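PDB 2QIK: putative gamma-glutamylcyclotransferase YkqA from Bacillus subtilis, which probably acts as a gamma-glutamylcyclotransferase, an acyltransferase-type enzyme that would release the gamma-glutamyl group of its substrate as a cyclic product. Local coordinates for residues A[5-9]-A[10-14]; A[114-117]-A[118-121]; A[16-19]-A[20-23]; A[64-67]-A[68-72]; A[193-196]-A[197-200]. All coordinates share one frame; numbering follows the deposited sequence. Where two conformers were deposited one is given.

Contact 1: residues A[5-9]-A[10-14]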
loop_
_atom_site.group_PDB
_atom_site.type_symbol
_atom_site.label_atom_id
_atom_site.label_comp_id
_atom_site.label_asym_id
_atom_site.label_seq_id
_atom_site.Cartn_x
_atom_site.Cartn_y
_atom_site.Cartn_z
ATOM N N LEU A 5 11.891 10.442 -9.757
ATOM C CA LEU A 5 12.528 9.136 -9.856
ATOM C C LEU A 5 11.603 8.056 -9.277
ATOM O O LEU A 5 11.159 8.199 -8.131
ATOM C CB LEU A 5 13.836 9.146 -9.071
ATOM C CG LEU A 5 14.528 7.776 -8.952
ATOM C CD1 LEU A 5 15.069 7.306 -10.239
ATOM C CD2 LEU A 5 15.634 7.859 -7.916
ATOM N N PHE A 6 11.284 7.075 -10.098
ATOM C CA PHE A 6 10.473 5.929 -9.664
ATOM C C PHE A 6 11.396 4.779 -9.338
ATOM O O PHE A 6 12.209 4.362 -10.159
ATOM C CB PHE A 6 9.507 5.533 -10.810
ATOM C CG PHE A 6 8.687 4.300 -10.545
ATOM C CD1 PHE A 6 9.080 3.081 -11.012
ATOM C CD2 PHE A 6 7.515 4.365 -9.834
ATOM C CE1 PHE A 6 8.295 1.931 -10.825
ATOM C CE2 PHE A 6 6.756 3.238 -9.635
ATOM C CZ PHE A 6 7.129 2.069 -10.149
ATOM N N VAL A 7 11.275 4.275 -8.096
ATOM C CA VAL A 7 12.088 3.172 -7.642
ATOM C C VAL A 7 11.197 1.989 -7.267
ATOM O O VAL A 7 10.135 2.137 -6.704
ATOM C CB VAL A 7 13.035 3.471 -6.427
ATOM C CG1 VAL A 7 14.144 4.460 -6.913
ATOM C CG2 VAL A 7 12.218 4.002 -5.210
ATOM N N TYR A 8 11.710 0.806 -7.585
ATOM C CA TYR A 8 10.927 -0.432 -7.479
ATOM C C TYR A 8 11.661 -1.578 -6.773
ATOM O O TYR A 8 11.067 -2.610 -6.507
ATOM C CB TYR A 8 10.494 -0.920 -8.889
ATOM C CG TYR A 8 11.657 -1.141 -9.822
ATOM C CD1 TYR A 8 12.375 -2.326 -9.764
ATOM C CD2 TYR A 8 12.046 -0.204 -10.712
ATOM C CE1 TYR A 8 13.464 -2.546 -10.551
ATOM C CE2 TYR A 8 13.142 -0.405 -11.513
ATOM C CZ TYR A 8 13.854 -1.578 -11.444
ATOM O OH TYR A 8 14.946 -1.843 -12.269
ATOM N N GLY A 9 12.945 -1.378 -6.494
ATOM C CA GLY A 9 13.747 -2.456 -5.992
ATOM C C GLY A 9 14.528 -2.076 -4.748
ATOM O O GLY A 9 13.968 -1.681 -3.732
ATOM N N THR A 10 15.846 -2.220 -4.854
ATOM C CA THR A 10 16.742 -1.970 -3.747
ATOM C C THR A 10 16.830 -0.551 -3.272
ATOM O O THR A 10 17.402 -0.292 -2.205
ATOM C CB THR A 10 18.190 -2.442 -4.034
ATOM O OG1 THR A 10 18.824 -1.564 -4.955
ATOM C CG2 THR A 10 18.218 -3.873 -4.564
ATOM N N LEU A 11 16.278 0.385 -4.016
ATOM C CA LEU A 11 16.178 1.807 -3.660
ATOM C C LEU A 11 14.909 2.157 -2.906
ATOM O O LEU A 11 14.795 3.286 -2.442
ATOM C CB LEU A 11 16.286 2.670 -4.878
ATOM C CG LEU A 11 17.626 2.639 -5.622
ATOM C CD1 LEU A 11 17.513 3.411 -6.948
ATOM C CD2 LEU A 11 18.707 3.205 -4.749
ATOM N N ARG A 12 13.934 1.240 -2.833
ATOM C CA ARG A 12 12.730 1.537 -2.095
ATOM C C ARG A 12 13.047 1.739 -0.594
ATOM O O ARG A 12 14.082 1.276 -0.081
ATOM C CB ARG A 12 11.643 0.443 -2.239
ATOM C CG ARG A 12 11.037 0.429 -3.641
ATOM C CD ARG A 12 9.932 -0.631 -3.761
ATOM N NE ARG A 12 8.808 -0.283 -2.916
ATOM C CZ ARG A 12 7.719 -0.974 -2.850
ATOM N NH1 ARG A 12 7.498 -2.024 -3.615
ATOM N NH2 ARG A 12 6.764 -0.662 -1.998
ATOM N N LYS A 13 12.141 2.392 0.091
ATOM C CA LYS A 13 12.345 2.685 1.510
ATOM C C LYS A 13 12.609 1.397 2.237
ATOM O O LYS A 13 11.962 0.390 1.989
ATOM C CB LYS A 13 11.103 3.425 2.057
ATOM C CG LYS A 13 11.308 4.096 3.371
ATOM C CD LYS A 13 9.942 4.718 3.842
ATOM C CE LYS A 13 10.193 5.661 4.963
ATOM N NZ LYS A 13 8.893 6.273 5.442
ATOM N N HIS A 14 13.523 1.417 3.187
ATOM C CA HIS A 14 13.849 0.285 3.998
ATOM C C HIS A 14 14.454 -0.882 3.239
ATOM O O HIS A 14 14.537 -2.028 3.776
ATOM C CB HIS A 14 12.663 -0.251 4.827
ATOM C CG HIS A 14 11.994 0.820 5.600
ATOM N ND1 HIS A 14 10.673 1.141 5.586
ATOM C CD2 HIS A 14 12.584 1.712 6.433
ATOM C CE1 HIS A 14 10.470 2.196 6.365
ATOM N NE2 HIS A 14 11.608 2.532 6.920
HETATM O O HOH W 1 8.469 -2.936 -6.177
#
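CG of Arg12 stands anti to its own carbonyl carbon (chi1 -70°), and the chain then bends at chi3 (66°), which lays its methylenes along the end of the preceding strand. CG of Arg12 rests 3.6 Å from Val7 O, and CD of Arg12 lies equally near Tyr8 O, 3.6 Å away. The guanidinium does not reach Tyr8 O itself: one water donates to Tyr8 O at 2.6 Å and accepts from Arg12 NH1 at 2.9 Å. NE and NH1 of Arg12 also form salt bridges with Glu59 and Asp114. The backbone folds here in a type I turn from Gly9 to Arg12, closed by Arg12 N donating to Gly9 O over 3.1 Å, with the donor well above the carbonyl plane. Tyr8 to Leu11 spell the YGTL sequence that follows strand 3-7, and by similarity to other gamma-glutamylcyclotransferases they probably bind substrate. A methionine in place of Arg12 would probably leave Asp114 without this salt-bridge partner, weaken the neutralisation of Glu59 and strand the bridging water without its donor from the loop. Leu11 crosses Val7 at about a right angle, and CB of Leu11 comes 3.5 Å from Val7 CG1 in one of the two conformers deposited for Val7. Thr10 OG1 is bonded to Asn17 ND2, tying the turn to the loop that follows.

Contact 2: residues A[114-117]-A[118-121]; sequences DWKE and HQMI
Gln119 lies across one face of the Trp115 indole: its CG sits 4.2 Å from the centroid of the five-membered ring, only 13° off the ring normal, in a CH-pi contact. Further out, Gln119 CD hovers above the same ring toward its rim, 3.5 Å from Trp115 NE1, with amide and indole planes 30° apart. The amide oxygen is near NE1 but too badly angled for a hydrogen bond, so the CH-pi contact is the defined interaction of the pair, while NE2 of Gln119 bonds to Glu15. The indole reaches forward along the next turn, its CG anti to the backbone N (chi1 178°). His118 meets the indole at its six-membered ring, on the same side of the plane as Gln119: the two rings are nearly parallel but slid apart, with centroids 5.3 Å apart and His118 ND1 3.6 Å from Trp115 CZ3.

The backbone runs in regular i to i+4 bonds, such as His118 N to Asp114 O (2.9 Å) and Met120 N to Lys116 O (3.0 Å). Asp114 starts the helix: its OD2 accepts from Glu117 N at 3.2 Å, met from above the carboxylate plane, and also pairs with Arg12. Lys116 NZ reaches Lys13 O and Asp228, and Met120, a selenomethionine, packs on Leu198 and Phe216. This is a side-chain N-cap opening helix 115-122, which begins beside the probable substrate-binding loop, the Trp115 side chain about 4 Å (nearest atoms) from Gly9.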
loop_
_atom_site.group_PDB
_atom_site.type_symbol
_atom_site.label_atom_id
_atom_site.label_comp_id
_atom_site.label_asym_id
_atom_site.label_seq_id
_atom_site.Cartn_x
_atom_site.Cartn_y
_atom_site.Cartn_z
ATOM N N ASP A 114 5.481 -6.329 -7.388
ATOM C CA ASP A 114 5.805 -5.574 -6.186
ATOM C C ASP A 114 6.889 -6.290 -5.428
ATOM O O ASP A 114 6.702 -7.381 -4.884
ATOM C CB ASP A 114 4.520 -5.371 -5.353
ATOM C CG ASP A 114 4.721 -4.429 -4.197
ATOM O OD1 ASP A 114 3.718 -3.719 -3.882
ATOM O OD2 ASP A 114 5.802 -4.411 -3.581
ATOM N N TRP A 115 8.083 -5.659 -5.405
ATOM C CA TRP A 115 9.227 -6.284 -4.789
ATOM C C TRP A 115 9.060 -6.525 -3.298
ATOM O O TRP A 115 9.505 -7.536 -2.783
ATOM C CB TRP A 115 10.464 -5.383 -5.063
ATOM C CG TRP A 115 11.739 -5.819 -4.472
ATOM C CD1 TRP A 115 12.538 -5.088 -3.590
ATOM C CD2 TRP A 115 12.482 -6.895 -4.856
ATOM N NE1 TRP A 115 13.663 -5.744 -3.316
ATOM C CE2 TRP A 115 13.691 -6.868 -4.070
ATOM C CE3 TRP A 115 12.261 -7.978 -5.669
ATOM C CZ2 TRP A 115 14.688 -7.829 -4.127
ATOM C CZ3 TRP A 115 13.367 -8.957 -5.753
ATOM C CH2 TRP A 115 14.483 -8.865 -4.998
ATOM N N LYS A 116 8.474 -5.565 -2.598
ATOM C CA LYS A 116 8.239 -5.771 -1.167
ATOM C C LYS A 116 7.241 -6.869 -0.901
ATOM O O LYS A 116 7.411 -7.615 0.078
ATOM C CB LYS A 116 7.807 -4.447 -0.536
ATOM C CG LYS A 116 8.794 -3.405 -0.356
ATOM C CD LYS A 116 8.432 -2.306 0.564
ATOM C CE LYS A 116 9.612 -1.487 0.769
ATOM N NZ LYS A 116 9.379 -0.360 1.598
ATOM N N GLU A 117 6.208 -6.958 -1.705
ATOM C CA GLU A 117 5.255 -8.051 -1.550
ATOM C C GLU A 117 5.968 -9.363 -1.824
ATOM O O GLU A 117 5.810 -10.321 -1.057
ATOM C CB GLU A 117 4.099 -7.820 -2.517
ATOM C CG GLU A 117 2.935 -8.821 -2.393
ATOM C CD GLU A 117 3.045 -10.095 -3.122
ATOM O OE1 GLU A 117 2.159 -10.965 -2.878
ATOM O OE2 GLU A 117 3.953 -10.205 -3.969
ATOM N N HIS A 118 6.859 -9.396 -2.801
ATOM C CA HIS A 118 7.591 -10.595 -3.127
ATOM C C HIS A 118 8.470 -10.969 -1.948
ATOM O O HIS A 118 8.637 -12.156 -1.625
ATOM C CB HIS A 118 8.402 -10.379 -4.400
ATOM C CG HIS A 118 9.468 -11.430 -4.623
ATOM N ND1 HIS A 118 10.826 -11.228 -4.477
ATOM C CD2 HIS A 118 9.323 -12.682 -5.065
ATOM C CE1 HIS A 118 11.466 -12.352 -4.768
ATOM N NE2 HIS A 118 10.574 -13.253 -5.122
ATOM N N GLN A 119 9.152 -10.010 -1.334
ATOM C CA GLN A 119 10.043 -10.308 -0.180
ATOM C C GLN A 119 9.247 -10.887 0.977
ATOM O O GLN A 119 9.655 -11.810 1.616
ATOM C CB GLN A 119 10.762 -9.051 0.247
ATOM C CG GLN A 119 11.836 -8.570 -0.794
ATOM C CD GLN A 119 12.454 -7.267 -0.391
ATOM O OE1 GLN A 119 13.714 -7.179 -0.333
ATOM N NE2 GLN A 119 11.669 -6.324 -0.054
HETATM N N MSE A 120 8.061 -10.342 1.202
HETATM C CA MSE A 120 7.227 -10.795 2.278
HETATM C C MSE A 120 6.799 -12.242 2.109
HETATM O O MSE A 120 6.867 -13.081 3.027
HETATM C CB MSE A 120 6.007 -9.893 2.401
HETATM C CG MSE A 120 4.931 -10.338 3.427
HETATM SE SE MSE A 120 3.433 -9.202 3.545
HETATM C CE MSE A 120 2.725 -9.607 1.832
ATOM N N ILE A 121 6.324 -12.589 0.901
ATOM C CA ILE A 121 5.834 -13.926 0.679
ATOM C C ILE A 121 6.984 -14.896 0.498
ATOM O O ILE A 121 6.972 -15.973 1.102
ATOM C CB ILE A 121 4.831 -13.979 -0.454
ATOM C CG1 ILE A 121 3.565 -13.257 -0.037
ATOM C CG2 ILE A 121 4.506 -15.400 -0.835
ATOM C CD1 ILE A 121 3.602 -11.828 -0.311
#

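Contact 3: residues A[16-19]-A[20-23]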
loop_
_atom_site.group_PDB
_atom_site.type_symbol
_atom_site.label_atom_id
_atom_site.label_comp_id
_atom_site.label_asym_id
_atom_site.label_seq_id
_atom_site.Cartn_x
_atom_site.Cartn_y
_atom_site.Cartn_z
ATOM N N LYS A 16 18.106 -2.223 1.011
ATOM C CA LYS A 16 19.533 -2.104 1.288
ATOM C C LYS A 16 20.220 -0.937 0.618
ATOM O O LYS A 16 21.241 -0.447 1.097
ATOM C CB LYS A 16 20.238 -3.386 0.968
ATOM C CG LYS A 16 20.223 -3.767 -0.462
ATOM C CD LYS A 16 20.919 -5.080 -0.676
ATOM C CE LYS A 16 20.876 -5.499 -2.151
ATOM N NZ LYS A 16 21.553 -6.792 -2.406
ATOM N N ASN A 17 19.729 -0.463 -0.509
ATOM C CA ASN A 17 20.359 0.699 -1.188
ATOM C C ASN A 17 19.651 2.018 -1.016
ATOM O O ASN A 17 20.003 3.003 -1.667
ATOM C CB ASN A 17 20.672 0.381 -2.665
ATOM C CG ASN A 17 21.688 -0.760 -2.807
ATOM O OD1 ASN A 17 22.661 -0.805 -2.068
ATOM N ND2 ASN A 17 21.472 -1.610 -3.759
ATOM N N HIS A 18 18.629 2.063 -0.158
ATOM C CA HIS A 18 17.816 3.266 -0.061
ATOM C C HIS A 18 18.631 4.479 0.384
ATOM O O HIS A 18 18.318 5.595 -0.005
ATOM C CB HIS A 18 16.668 3.019 0.875
ATOM C CG HIS A 18 15.722 4.161 0.994
ATOM N ND1 HIS A 18 14.925 4.577 -0.045
ATOM C CD2 HIS A 18 15.490 5.025 2.001
ATOM C CE1 HIS A 18 14.211 5.620 0.358
ATOM N NE2 HIS A 18 14.556 5.925 1.591
ATOM N N HIS A 19 19.690 4.242 1.167
ATOM C CA HIS A 19 20.514 5.340 1.627
ATOM C C HIS A 19 21.118 6.147 0.486
ATOM O O HIS A 19 21.456 7.312 0.704
ATOM C CB HIS A 19 21.644 4.832 2.536
ATOM C CG HIS A 19 22.594 3.959 1.849
ATOM N ND1 HIS A 19 22.434 2.601 1.717
ATOM C CD2 HIS A 19 23.795 4.257 1.278
ATOM C CE1 HIS A 19 23.445 2.101 1.040
ATOM N NE2 HIS A 19 24.271 3.072 0.724
ATOM N N LEU A 20 21.270 5.566 -0.703
ATOM C CA LEU A 20 21.732 6.318 -1.849
ATOM C C LEU A 20 20.897 7.484 -2.250
ATOM O O LEU A 20 21.405 8.427 -2.862
ATOM C CB LEU A 20 22.004 5.421 -3.026
ATOM C CG LEU A 20 23.027 4.312 -2.921
ATOM C CD1 LEU A 20 23.012 3.370 -4.156
ATOM C CD2 LEU A 20 24.420 4.847 -2.724
ATOM N N LEU A 21 19.603 7.419 -1.918
ATOM C CA LEU A 21 18.697 8.510 -2.187
ATOM C C LEU A 21 18.904 9.638 -1.189
ATOM O O LEU A 21 18.314 10.728 -1.359
ATOM C CB LEU A 21 17.234 8.087 -2.175
ATOM C CG LEU A 21 16.870 6.999 -3.157
ATOM C CD1 LEU A 21 15.389 6.755 -3.174
ATOM C CD2 LEU A 21 17.385 7.258 -4.582
ATOM N N ALA A 22 19.616 9.398 -0.087
ATOM C CA ALA A 22 19.907 10.452 0.897
ATOM C C ALA A 22 18.606 11.051 1.361
ATOM O O ALA A 22 17.670 10.344 1.692
ATOM C CB ALA A 22 20.913 11.427 0.379
ATOM N N GLN A 23 18.510 12.372 1.394
ATOM C CA GLN A 23 17.312 13.045 1.900
ATOM C C GLN A 23 16.347 13.439 0.826
ATOM O O GLN A 23 15.474 14.301 1.047
ATOM C CB GLN A 23 17.610 14.204 2.857
ATOM C CG GLN A 23 18.506 13.803 4.076
ATOM C CD GLN A 23 17.800 12.584 4.800
ATOM O OE1 GLN A 23 18.163 11.415 4.743
ATOM N NE2 GLN A 23 16.693 12.922 5.426
HETATM O O HOH W 2 17.817 7.595 2.106
#
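Three successive i to i+3 bonds wind the backbone into a short 3-10 turn: Leu20 N to Asn17 O (3.0 Å), Leu21 N to His18 O (2.9 Å) and Ala22 N to His19 O (2.9 Å). A water donates to both His18 O and Ala22 O, 3.0 Å and 2.8 Å away, and so bridges the two carbonyls. His19 and Leu20 run side by side in the same direction, and CG of Leu20 lies over one face of the imidazole, 4.0 Å from His19 NE2. The isobutyl group of Leu20 also leans on Asn17, with Leu20 CD1 4.1 Å from Asn17 CB. His18 turns to another side; its CG is anti to the backbone N (chi1 -177°), and the His18 and Leu21 side chains cross at about a right angle, Leu21 CD1 3.8 Å from His18 ND1. That nitrogen is fixed by a bond to Leu11 O, which sets the rotation of the ring. The turn lies in the loop between strands 3-7 and 25-34, with Leu20 and Leu21 packed on helix 65-74 through Leu71, Phe74 and Cys67, and His18 meeting Tyr61 of strand 55-63.

Contact 4: residues A[64-67]-A[68-72]; sequences DELC and IHKLD
The imidazole of His69 leans obliquely on the turn before it, touching Glu65 O and Leu66 CA. Its ND1 stands 3.2 Å from Glu65 O, at an angle too poor for a hydrogen bond, and that oxygen is bonded instead by His69 N (2.9 Å). The other flat group, the Asp64 carboxylate, is met at OD2 by Cys67 N, 2.9 Å away and nearly in line with the C-O bond, an N-cap bond. Asp64 O then takes Ile68 N in the first regular i to i+4 bond, and Ile68 CG1 packs 3.6 Å from the same oxygen.

Lys70 crosses Leu66 on the outer side, its CG 3.3 Å from Leu66 O and its CD 3.9 Å from Leu66 CG; the still closer approach of the leucine methyl CD2 is doubtful in the model. CG of Lys70 is anti to its own carbonyl carbon (chi1 -69°), which starts the chain alongside Leu66, and the bend at chi3 (80°) comes only beyond CD. A glycine in place of Lys70, with no methylenes beside Leu66 CG and O, would probably leave the leucine side chain freer to turn. On the inner side Cys67 SG meets Leu71 CD1 at 4.1 Å, a plain apolar contact facing Leu21 and Leu11, while Ile68 packs on Leu95 and Tyr97 of strand 90-98. The Asp64 carboxylate satisfies a first-turn N-H and, being negative at the amino end of the helix dipole, probably favours the helix start, whereas the apolar Cys67-Leu71 side suits burial against the loop and strand 90-98.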
loop_
_atom_site.group_PDB
_atom_site.type_symbol
_atom_site.label_atom_id
_atom_site.label_comp_id
_atom_site.label_asym_id
_atom_site.label_seq_id
_atom_site.Cartn_x
_atom_site.Cartn_y
_atom_site.Cartn_z
ATOM N N ASP A 64 17.878 15.071 -6.672
ATOM C CA ASP A 64 18.715 16.099 -7.252
ATOM C C ASP A 64 19.759 15.533 -8.231
ATOM O O ASP A 64 19.903 14.323 -8.359
ATOM C CB ASP A 64 19.254 17.035 -6.167
ATOM C CG ASP A 64 20.220 16.392 -5.250
ATOM O OD1 ASP A 64 20.600 17.074 -4.270
ATOM O OD2 ASP A 64 20.731 15.274 -5.437
ATOM N N GLU A 65 20.532 16.412 -8.922
ATOM C CA GLU A 65 21.526 15.946 -9.885
ATOM C C GLU A 65 22.570 15.074 -9.244
ATOM O O GLU A 65 23.006 14.091 -9.833
ATOM C CB GLU A 65 22.187 17.101 -10.597
ATOM C CG GLU A 65 21.251 17.796 -11.548
ATOM C CD GLU A 65 21.938 18.887 -12.388
ATOM O OE1 GLU A 65 21.310 19.879 -12.605
ATOM O OE2 GLU A 65 23.016 18.719 -12.892
ATOM N N LEU A 66 23.033 15.426 -8.046
ATOM C CA LEU A 66 24.016 14.639 -7.321
ATOM C C LEU A 66 23.507 13.223 -7.139
ATOM O O LEU A 66 24.221 12.274 -7.350
ATOM C CB LEU A 66 24.368 15.354 -5.992
ATOM C CG LEU A 66 25.313 14.578 -5.066
ATOM C CD1 LEU A 66 26.120 15.511 -4.154
ATOM C CD2 LEU A 66 24.595 13.603 -4.196
ATOM N N CYS A 67 22.246 13.086 -6.679
ATOM C CA CYS A 67 21.666 11.757 -6.454
ATOM C C CYS A 67 21.648 10.956 -7.725
ATOM O O CYS A 67 22.092 9.803 -7.743
ATOM C CB CYS A 67 20.259 11.949 -5.892
ATOM S SG CYS A 67 19.377 10.356 -5.719
ATOM N N ILE A 68 21.192 11.566 -8.804
ATOM C CA ILE A 68 21.172 10.816 -10.090
ATOM C C ILE A 68 22.572 10.416 -10.545
ATOM O O ILE A 68 22.762 9.293 -11.002
ATOM C CB ILE A 68 20.393 11.577 -11.175
ATOM C CG1 ILE A 68 18.959 11.820 -10.768
ATOM C CG2 ILE A 68 20.451 10.872 -12.526
ATOM C CD1 ILE A 68 18.154 10.505 -10.423
ATOM N N HIS A 69 23.574 11.307 -10.379
ATOM C CA HIS A 69 24.935 10.854 -10.656
ATOM C C HIS A 69 25.373 9.661 -9.821
ATOM O O HIS A 69 26.014 8.742 -10.312
ATOM C CB HIS A 69 25.976 11.966 -10.448
ATOM C CG HIS A 69 25.963 13.037 -11.489
ATOM N ND1 HIS A 69 25.878 14.402 -11.264
ATOM C CD2 HIS A 69 25.949 12.905 -12.843
ATOM C CE1 HIS A 69 25.856 15.051 -12.430
ATOM N NE2 HIS A 69 25.908 14.144 -13.398
ATOM N N LYS A 70 25.063 9.710 -8.509
ATOM C CA LYS A 70 25.422 8.652 -7.590
ATOM C C LYS A 70 24.807 7.333 -8.074
ATOM O O LYS A 70 25.408 6.270 -8.004
ATOM C CB LYS A 70 25.051 8.983 -6.125
ATOM C CG LYS A 70 25.857 10.037 -5.569
ATOM C CD LYS A 70 25.318 10.705 -4.383
ATOM C CE LYS A 70 25.543 9.977 -3.271
ATOM N NZ LYS A 70 24.836 10.483 -2.039
ATOM N N LEU A 71 23.535 7.391 -8.427
ATOM C CA LEU A 71 22.848 6.194 -8.931
ATOM C C LEU A 71 23.433 5.694 -10.247
ATOM O O LEU A 71 23.640 4.493 -10.436
ATOM C CB LEU A 71 21.337 6.466 -9.092
ATOM C CG LEU A 71 20.620 6.831 -7.788
ATOM C CD1 LEU A 71 19.126 7.009 -8.108
ATOM C CD2 LEU A 71 20.816 5.858 -6.682
ATOM N N ASP A 72 23.696 6.595 -11.204
ATOM C CA ASP A 72 24.344 6.214 -12.389
ATOM C C ASP A 72 25.650 5.448 -12.150
ATOM O O ASP A 72 25.939 4.445 -12.803
ATOM C CB ASP A 72 24.675 7.442 -13.230
ATOM C CG ASP A 72 23.514 8.160 -13.795
ATOM O OD1 ASP A 72 22.405 7.594 -13.947
ATOM O OD2 ASP A 72 23.690 9.329 -14.259
#

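Contact 5: residues A[193-196]-A[197-200]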
loop_
_atom_site.group_PDB
_atom_site.type_symbol
_atom_site.label_atom_id
_atom_site.label_comp_id
_atom_site.label_asym_id
_atom_site.label_seq_id
_atom_site.Cartn_x
_atom_site.Cartn_y
_atom_site.Cartn_z
ATOM N N ILE A 193 0.312 -10.487 13.438
ATOM C CA ILE A 193 -0.274 -11.748 12.975
ATOM C C ILE A 193 0.826 -12.711 12.496
ATOM O O ILE A 193 1.880 -12.263 12.023
ATOM C CB ILE A 193 -1.317 -11.526 11.889
ATOM C CG1 ILE A 193 -0.673 -11.092 10.539
ATOM C CG2 ILE A 193 -2.397 -10.540 12.283
ATOM C CD1 ILE A 193 -1.698 -10.904 9.416
ATOM N N PRO A 194 0.589 -14.012 12.563
ATOM C CA PRO A 194 1.505 -14.931 11.960
ATOM C C PRO A 194 1.394 -14.871 10.433
ATOM O O PRO A 194 0.344 -14.606 9.888
ATOM C CB PRO A 194 1.092 -16.318 12.523
ATOM C CG PRO A 194 0.184 -15.989 13.698
ATOM C CD PRO A 194 -0.499 -14.699 13.271
ATOM N N TYR A 195 2.491 -15.229 9.782
ATOM C CA TYR A 195 2.511 -15.445 8.337
ATOM C C TYR A 195 1.318 -16.330 7.874
ATOM O O TYR A 195 0.772 -16.134 6.794
ATOM C CB TYR A 195 3.818 -16.051 7.932
ATOM C CG TYR A 195 3.945 -16.215 6.440
ATOM C CD1 TYR A 195 4.085 -15.154 5.592
ATOM C CD2 TYR A 195 3.961 -17.488 5.861
ATOM C CE1 TYR A 195 4.183 -15.305 4.236
ATOM C CE2 TYR A 195 4.062 -17.652 4.498
ATOM C CZ TYR A 195 4.199 -16.560 3.702
ATOM O OH TYR A 195 4.317 -16.766 2.332
ATOM N N SER A 196 0.973 -17.332 8.654
ATOM C CA SER A 196 -0.032 -18.252 8.298
ATOM C C SER A 196 -1.423 -17.629 8.201
ATOM O O SER A 196 -2.335 -18.275 7.657
ATOM C CB SER A 196 -0.110 -19.417 9.249
ATOM O OG SER A 196 -0.458 -18.972 10.538
ATOM N N ALA A 197 -1.615 -16.414 8.695
ATOM C CA ALA A 197 -2.891 -15.667 8.535
ATOM C C ALA A 197 -2.965 -14.948 7.219
ATOM O O ALA A 197 -4.036 -14.399 6.871
ATOM C CB ALA A 197 -3.011 -14.697 9.651
ATOM N N LEU A 198 -1.890 -14.860 6.442
ATOM C CA LEU A 198 -1.904 -13.997 5.278
ATOM C C LEU A 198 -2.789 -14.425 4.148
ATOM O O LEU A 198 -3.438 -13.562 3.494
ATOM C CB LEU A 198 -0.452 -13.862 4.737
ATOM C CG LEU A 198 -0.205 -12.763 3.762
ATOM C CD1 LEU A 198 -0.680 -11.340 4.288
ATOM C CD2 LEU A 198 1.260 -12.764 3.439
ATOM N N SER A 199 -2.834 -15.712 3.828
ATOM C CA SER A 199 -3.633 -16.089 2.679
ATOM C C SER A 199 -5.134 -15.845 2.907
ATOM O O SER A 199 -5.847 -15.496 1.955
ATOM C CB SER A 199 -3.338 -17.510 2.182
ATOM O OG SER A 199 -3.704 -18.492 3.119
ATOM N N TYR A 200 -5.595 -15.925 4.159
ATOM C CA TYR A 200 -6.977 -15.544 4.493
ATOM C C TYR A 200 -7.180 -14.087 4.057
ATOM O O TYR A 200 -8.195 -13.738 3.445
ATOM C CB TYR A 200 -7.204 -15.691 6.008
ATOM C CG TYR A 200 -8.447 -14.949 6.455
ATOM C CD1 TYR A 200 -9.688 -15.476 6.222
ATOM C CD2 TYR A 200 -8.368 -13.708 6.997
ATOM C CE1 TYR A 200 -10.820 -14.784 6.507
ATOM C CE2 TYR A 200 -9.468 -13.012 7.321
ATOM C CZ TYR A 200 -10.723 -13.535 7.080
ATOM O OH TYR A 200 -11.859 -12.802 7.428
HETATM O O HOH W 3 -1.615 -18.093 4.938
HETATM O O HOH W 4 -4.672 -17.843 6.129
#
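Ala197 is packed from one side: Ile193 CD1 lies 4.0 Å from its methyl, and Pro194 O is 3.4 Å from Ala197 CB. CG1 of Ile193 lies between the backbone N and the carbonyl carbon (chi1 72°), a position that carries CD1 over to the alanine. Next to this, Tyr195 and Leu198 cross at a slant, with Tyr195 CE1 4.0 Å from Leu198 CD2, on the flank where both residues meet helix 115-122 through Ile121 and Met120. Two bonds set the backbone: Ala197 N to Pro194 O (2.9 Å) and Leu198 N to Tyr195 O (3.0 Å). They make a 3-10 turn that leads from strand 185-193 into helix 198-204, in the AIG2-like region of the C-terminal half. The looser, watered side is at Ser196 O, where waters stand between it and Ser199 N and Tyr200 N. One water donates to Ser196 O and accepts from Tyr200 N, 2.9 Å away; a second accepts from Ser199 N and donates only weakly to Ser196 O. The exposed Ser196 turns its OG to Tyr150 OH, while Tyr200 leads off toward Phe142 and Ala145 of helix 140-145.

Along the chain the order is contact 1, contact 3, contact 4, contact 2, contact 5. Contacts 1, 3 and 4 cluster in the N-terminal half: the end of strand 3-7 and the loop after it carry contacts 1 and 3, whose centres are about 9 Å apart, and contact 4 on helix 65-74 touches both, so the helix and loop pack together beside the antiparallel sheet. Contact 2, on helix 115-122, meets contact 1 through Arg12 and Lys13, and contact 5 through Tyr195 and Leu198, its centre lying about 13 and 14 Å from theirs. It thereby joins the probable substrate-binding loop to the C-terminal half, whereas contacts 4 and 5 have centres about 40 Å apart, on opposite sides of the chain's centre.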